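Local coordinates for RE68036p (PDB 1SQH), which is uncharacterised but belongs to an acetyltransferase-like family and is probably an acyltransferase, perhaps one acting on glycine, at residues A[41-44]-A[45-48]; A[157-160]-A[161-165]; A[175-178]-A[179-182]. One frame throughout, in Å; residues are numbered along the deposited sequence.

The three contacts are local and follow one another along the chain. Contact 1 lies within helix 34-51, contact 2 runs from the end of strand 147-157 through the short helix 159-163, and contact 3 is the exit from strand 174-177. Their centres are 22 to 24 Å apart and none touches another. Contacts 1 and 3 come nearest, about 7 Å between nearest atoms. N209 joins these two: its OD1 accepts from W45 NE1 and its backbone O from R178 NH2. E264 joins contacts 1 and 2: its carboxylate pairs with K44, and its backbone O accepts a weak bond from H159 NE2. No ligand marks an active site here.

Contact 1. Residues A[41-44]-A[45-48]; sequences NQRK and WDRQ
N41 points its amide nitrogen at one face of the W45 indole, one helical turn further on. ND2 does the touching, 3.3 Å from CZ3, above the six-membered ring and so offset toward the rim of the indole as a whole. The amide stands steeply on the ring, with the two planes 75° apart. CG of N41 is anti to the backbone N (chi1 -179°), which carries the amide forward to the indole. Both polar ends are held from outside the helix: OD1 of N41 bonds to S232, and NE1 of W45 to N209.

D46 is gripped by two side chains, one on each oxygen. Q42 NE2 gives a hydrogen bond to OD1 at 3.0 Å and meets it from above the carboxylate plane. R43 NH1 makes a salt bridge to OD2 at 2.9 Å, on the anti side. The oxygen lies near the guanidinium plane, but the two flat groups are turned 65° from each other. The R43 chain bends at chi2 and chi3, and this folds its end back to D46. NE of R43 has its own salt bridge to D19. The Q42 amide also reaches L64 and K66, which helps fix its rotation.

K44 and Q48 run side by side and point the same way. Q48 NE2 packs 3.2 Å from K44 CG and gives a weak bond to K44 O. That oxygen already accepts from Q48 N. K44 NZ goes on to a salt bridge with E264.

Backbone bonds from W45 N to N41 O and from D46 N to Q42 O continue the alpha-helical ladder. This is i to i+3 and i to i+4 side-chain pairing within helix 34-51, which packs through W45 and Q48 on L205 and F208 of helix 199-208.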
# COMPACT_ATOMS: atom_id res chain seq x y z
N ASN A 41 -6.80 2.27 6.33
CA ASN A 41 -5.51 2.90 6.50
C ASN A 41 -5.52 4.40 6.26
O ASN A 41 -5.01 5.17 7.10
CB ASN A 41 -4.48 2.25 5.58
CG ASN A 41 -3.11 2.86 5.74
OD1 ASN A 41 -2.39 2.59 6.70
ND2 ASN A 41 -2.74 3.72 4.80
N GLN A 42 -6.09 4.83 5.14
CA GLN A 42 -6.12 6.25 4.82
C GLN A 42 -6.80 7.06 5.90
O GLN A 42 -6.26 8.07 6.36
CB GLN A 42 -6.83 6.49 3.49
CG GLN A 42 -6.72 7.95 3.02
CD GLN A 42 -5.27 8.41 2.96
OE1 GLN A 42 -4.49 7.92 2.14
NE2 GLN A 42 -4.89 9.34 3.83
N ARG A 43 -7.99 6.63 6.32
CA ARG A 43 -8.70 7.35 7.36
C ARG A 43 -7.91 7.35 8.67
O ARG A 43 -8.00 8.31 9.45
CB ARG A 43 -10.09 6.75 7.56
CG ARG A 43 -11.00 7.01 6.37
CD ARG A 43 -11.14 8.52 6.10
NE ARG A 43 -12.05 9.16 7.05
CZ ARG A 43 -12.02 10.45 7.37
NH1 ARG A 43 -11.11 11.25 6.82
NH2 ARG A 43 -12.91 10.94 8.22
N LYS A 44 -7.13 6.30 8.92
CA LYS A 44 -6.32 6.27 10.14
C LYS A 44 -5.31 7.41 10.06
O LYS A 44 -5.15 8.18 11.03
CB LYS A 44 -5.56 4.95 10.26
CG LYS A 44 -4.64 4.90 11.48
CD LYS A 44 -3.98 3.53 11.67
CE LYS A 44 -3.05 3.19 10.52
NZ LYS A 44 -2.33 1.91 10.78
N TRP A 45 -4.65 7.54 8.91
CA TRP A 45 -3.67 8.60 8.69
C TRP A 45 -4.34 9.97 8.75
O TRP A 45 -3.81 10.90 9.36
CB TRP A 45 -2.97 8.45 7.33
CG TRP A 45 -1.90 7.39 7.28
CD1 TRP A 45 -1.25 6.83 8.34
CD2 TRP A 45 -1.34 6.81 6.10
NE1 TRP A 45 -0.30 5.93 7.89
CE2 TRP A 45 -0.34 5.90 6.52
CE3 TRP A 45 -1.57 6.97 4.73
CZ2 TRP A 45 0.43 5.15 5.62
CZ3 TRP A 45 -0.81 6.23 3.82
CH2 TRP A 45 0.18 5.33 4.28
N ASP A 46 -5.50 10.09 8.10
CA ASP A 46 -6.25 11.35 8.09
C ASP A 46 -6.41 11.85 9.52
O ASP A 46 -6.15 13.02 9.82
CB ASP A 46 -7.64 11.17 7.46
CG ASP A 46 -7.60 11.03 5.93
OD1 ASP A 46 -6.55 11.28 5.32
OD2 ASP A 46 -8.66 10.69 5.34
N ARG A 47 -6.85 10.96 10.40
CA ARG A 47 -7.05 11.31 11.81
C ARG A 47 -5.76 11.81 12.45
O ARG A 47 -5.73 12.89 13.06
CB ARG A 47 -7.54 10.08 12.56
CG ARG A 47 -8.03 10.34 13.98
CD ARG A 47 -9.45 10.86 13.97
NE ARG A 47 -10.02 10.89 15.31
CZ ARG A 47 -11.25 11.29 15.59
NH1 ARG A 47 -11.69 11.29 16.85
NH2 ARG A 47 -12.05 11.70 14.61
N GLN A 48 -4.68 11.04 12.30
CA GLN A 48 -3.38 11.41 12.88
C GLN A 48 -2.85 12.74 12.35
O GLN A 48 -2.56 13.65 13.12
CB GLN A 48 -2.35 10.32 12.58
CG GLN A 48 -2.74 8.91 12.98
CD GLN A 48 -1.73 7.88 12.49
OE1 GLN A 48 -0.54 7.95 12.83
NE2 GLN A 48 -2.19 6.94 11.68

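Contact 2. Residues A[157-160]-A[161-165]; sequences LSHE and DAFCA
L157 and S158 meet D161 and A162 at an N-capped helix start. Strand 147-157 ends here and the short helix 159-163 begins.

The cap is polar. S158 is the N-cap residue, and its OG accepts from D161 N at 3.1 Å. OG sits between the backbone N and the carbonyl carbon (chi1 72°), which turns it toward the first turn of the helix. A water bridges the same corner, accepting from S158 N and donating to D161 OD2. D161 thus meets the cap directly through its backbone N, and through the water with its carboxylate.

Backbone bonds complete the helix. A162 N bonds to S158 O, F163 N to H159 O, and C164 N to E160 O at 3.0 Å. C164 is the first residue to leave helical angles.

The apolar part is small. L157 CD2 touches the methyl group of A162 at 3.8 Å, and CD1 lies against D161 CB. L157 also packs on Y288, and its backbone pairs with L268 in the neighbouring strand.

The aromatic pair is H159 and F163, four residues apart. Their side chains lie side by side and point the same way. The ring planes meet obliquely, 51° apart. Each ring is engaged elsewhere: H159 NE2 bonds to A261 O, and F163 makes a cation-pi contact with R262. Between the two rings, the nearest approach is H159 CE1 to F163 CD2, at 3.9 Å.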
# COMPACT_ATOMS: atom_id res chain seq x y z
N LEU A 157 -2.88 -12.49 7.11
CA LEU A 157 -2.72 -13.14 8.41
C LEU A 157 -3.75 -12.52 9.34
O LEU A 157 -3.79 -11.29 9.49
CB LEU A 157 -1.32 -12.92 8.96
CG LEU A 157 -1.00 -13.53 10.33
CD1 LEU A 157 -0.85 -15.05 10.22
CD2 LEU A 157 0.29 -12.90 10.84
N SER A 158 -4.59 -13.35 9.96
CA SER A 158 -5.63 -12.84 10.85
C SER A 158 -5.03 -12.02 12.00
O SER A 158 -3.86 -12.16 12.35
CB SER A 158 -6.48 -13.99 11.41
OG SER A 158 -5.75 -14.76 12.35
N HIS A 159 -5.85 -11.16 12.57
CA HIS A 159 -5.39 -10.34 13.67
C HIS A 159 -5.06 -11.25 14.86
O HIS A 159 -3.98 -11.12 15.46
CB HIS A 159 -6.45 -9.30 14.04
CG HIS A 159 -6.05 -8.42 15.18
ND1 HIS A 159 -6.46 -8.65 16.48
CD2 HIS A 159 -5.24 -7.34 15.23
CE1 HIS A 159 -5.92 -7.75 17.27
NE2 HIS A 159 -5.17 -6.94 16.54
N GLU A 160 -5.96 -12.17 15.18
CA GLU A 160 -5.75 -13.10 16.29
C GLU A 160 -4.40 -13.80 16.13
O GLU A 160 -3.61 -13.89 17.08
CB GLU A 160 -6.84 -14.18 16.34
CG GLU A 160 -8.26 -13.68 16.29
CD GLU A 160 -8.81 -13.60 14.87
OE1 GLU A 160 -8.24 -12.83 14.06
OE2 GLU A 160 -9.79 -14.32 14.57
N ASP A 161 -4.12 -14.31 14.93
CA ASP A 161 -2.85 -14.99 14.72
C ASP A 161 -1.69 -14.03 14.90
O ASP A 161 -0.71 -14.37 15.55
CB ASP A 161 -2.80 -15.62 13.33
CG ASP A 161 -3.61 -16.90 13.25
OD1 ASP A 161 -3.82 -17.53 14.32
OD2 ASP A 161 -4.01 -17.29 12.13
N ALA A 162 -1.80 -12.84 14.32
CA ALA A 162 -0.75 -11.85 14.44
C ALA A 162 -0.57 -11.44 15.91
O ALA A 162 0.56 -11.30 16.40
CB ALA A 162 -1.08 -10.62 13.60
N PHE A 163 -1.68 -11.28 16.61
CA PHE A 163 -1.66 -10.88 18.02
C PHE A 163 -0.92 -11.87 18.91
O PHE A 163 -0.15 -11.46 19.79
CB PHE A 163 -3.10 -10.72 18.54
CG PHE A 163 -3.18 -10.14 19.93
CD1 PHE A 163 -2.95 -10.94 21.05
CD2 PHE A 163 -3.49 -8.80 20.13
CE1 PHE A 163 -3.03 -10.41 22.34
CE2 PHE A 163 -3.57 -8.26 21.41
CZ PHE A 163 -3.34 -9.06 22.52
N CYS A 164 -1.15 -13.16 18.68
CA CYS A 164 -0.53 -14.22 19.47
C CYS A 164 0.67 -14.85 18.79
O CYS A 164 1.11 -15.93 19.18
CB CYS A 164 -1.56 -15.31 19.78
SG CYS A 164 -3.17 -14.71 20.39
N ALA A 165 1.20 -14.19 17.76
CA ALA A 165 2.35 -14.70 17.02
C ALA A 165 3.61 -14.77 17.87
O ALA A 165 3.80 -13.99 18.80
CB ALA A 165 2.62 -13.83 15.79
O HOH W 1 -4.65 -16.13 9.78

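Contact 3. Residues A[175-178]-A[179-182]; sequences EIRR and LRAE
Where strand 174-177 leaves its antiparallel sheet, R177 and R180 stack their guanidinium groups. The strand is an outermost one of the four-stranded sheet. The loop that follows leads to helix 184-189.

The two guanidinium groups lie flat on each other. Their centres are 3.5 Å apart and their planes only 8° from parallel. R180 NH1 lies over the centre of the R177 group. In the other direction, R177 NH1 is offset toward the rim of R180, 3.3 Å from its NE. The chains themselves cross at about a right angle. R177 is extended from CG to NE and starts from chi1 67°, which carries its end along the loop to R180. R180 bends at chi3, and this lays its guanidinium over that of R177. R177 CD also touches R180 NH2, at 3.4 Å.

R177 NH1 gives a bent hydrogen bond to R178 O, at 2.9 Å and 131°. It also makes a salt bridge to D183 OD1. The same D183 oxygen accepts from R180 N, so one carboxylate oxygen holds the side chain of R177 and the backbone of R180. A water donates to R178 O and is weakly held by R180 NH2.

The chain between the arginines is fixed separately. The L179 side chain packs against L222, W225 and F227 of strand 222-228. Its backbone N bonds to S211 OG. R178 turns elsewhere and gives NH2 to N209 O.

The stack brings two like charges face to face. The carboxylate of D183 probably offsets part of that cost, and the R178 carbonyl also helps hold R177. The stack still lets R177 NH1 reach two acceptors, D183 OD1 and R178 O, the latter tilted out of the guanidinium plane.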
# COMPACT_ATOMS: atom_id res chain seq x y z
N GLU A 175 20.89 -5.18 17.25
CA GLU A 175 19.93 -4.48 18.10
C GLU A 175 18.72 -4.09 17.25
O GLU A 175 18.84 -3.87 16.03
CB GLU A 175 20.55 -3.21 18.69
CG GLU A 175 21.37 -3.41 19.94
CD GLU A 175 21.72 -2.09 20.61
OE1 GLU A 175 22.36 -1.25 19.94
OE2 GLU A 175 21.34 -1.89 21.79
N ILE A 176 17.55 -4.00 17.88
CA ILE A 176 16.34 -3.62 17.16
C ILE A 176 15.80 -2.32 17.72
O ILE A 176 15.83 -2.10 18.93
CB ILE A 176 15.20 -4.68 17.30
CG1 ILE A 176 14.74 -4.77 18.75
CG2 ILE A 176 15.67 -6.02 16.80
CD1 ILE A 176 15.81 -5.24 19.74
N ARG A 177 15.30 -1.46 16.83
CA ARG A 177 14.74 -0.18 17.24
C ARG A 177 13.85 0.34 16.13
O ARG A 177 13.95 -0.10 14.99
CB ARG A 177 15.84 0.84 17.51
CG ARG A 177 16.62 1.25 16.27
CD ARG A 177 17.63 2.35 16.57
NE ARG A 177 18.45 2.68 15.40
CZ ARG A 177 18.02 3.37 14.34
NH1 ARG A 177 16.78 3.82 14.30
NH2 ARG A 177 18.84 3.58 13.31
N ARG A 178 12.96 1.28 16.47
CA ARG A 178 12.10 1.88 15.47
C ARG A 178 13.04 2.72 14.62
O ARG A 178 14.06 3.21 15.11
CB ARG A 178 11.06 2.80 16.14
CG ARG A 178 10.09 3.47 15.17
CD ARG A 178 9.23 4.51 15.89
NE ARG A 178 8.18 5.04 15.01
CZ ARG A 178 7.37 6.05 15.31
NH1 ARG A 178 7.48 6.67 16.48
NH2 ARG A 178 6.45 6.44 14.44
N LEU A 179 12.73 2.86 13.34
CA LEU A 179 13.58 3.65 12.46
C LEU A 179 13.43 5.13 12.83
O LEU A 179 12.50 5.52 13.54
CB LEU A 179 13.16 3.43 11.01
CG LEU A 179 13.29 2.00 10.49
CD1 LEU A 179 12.66 1.89 9.10
CD2 LEU A 179 14.76 1.62 10.45
N ARG A 180 14.37 5.95 12.37
CA ARG A 180 14.31 7.38 12.62
C ARG A 180 14.53 8.06 11.28
O ARG A 180 14.99 7.42 10.32
CB ARG A 180 15.37 7.78 13.65
CG ARG A 180 16.72 7.12 13.44
CD ARG A 180 17.66 7.32 14.63
NE ARG A 180 17.19 6.69 15.85
CZ ARG A 180 17.98 6.01 16.69
NH1 ARG A 180 19.27 5.89 16.43
NH2 ARG A 180 17.48 5.47 17.80
N ALA A 181 14.19 9.34 11.20
CA ALA A 181 14.31 10.10 9.96
C ALA A 181 15.60 9.86 9.19
O ALA A 181 15.57 9.65 7.98
CB ALA A 181 14.15 11.59 10.25
N GLU A 182 16.74 9.90 9.88
CA GLU A 182 18.04 9.69 9.25
C GLU A 182 18.14 8.35 8.51
O GLU A 182 18.92 8.21 7.57
CB GLU A 182 19.15 9.77 10.30
CG GLU A 182 19.00 8.73 11.41
CD GLU A 182 20.03 8.90 12.51
OE1 GLU A 182 21.24 8.76 12.23
OE2 GLU A 182 19.63 9.17 13.67
O HOH W 2 14.27 4.68 17.62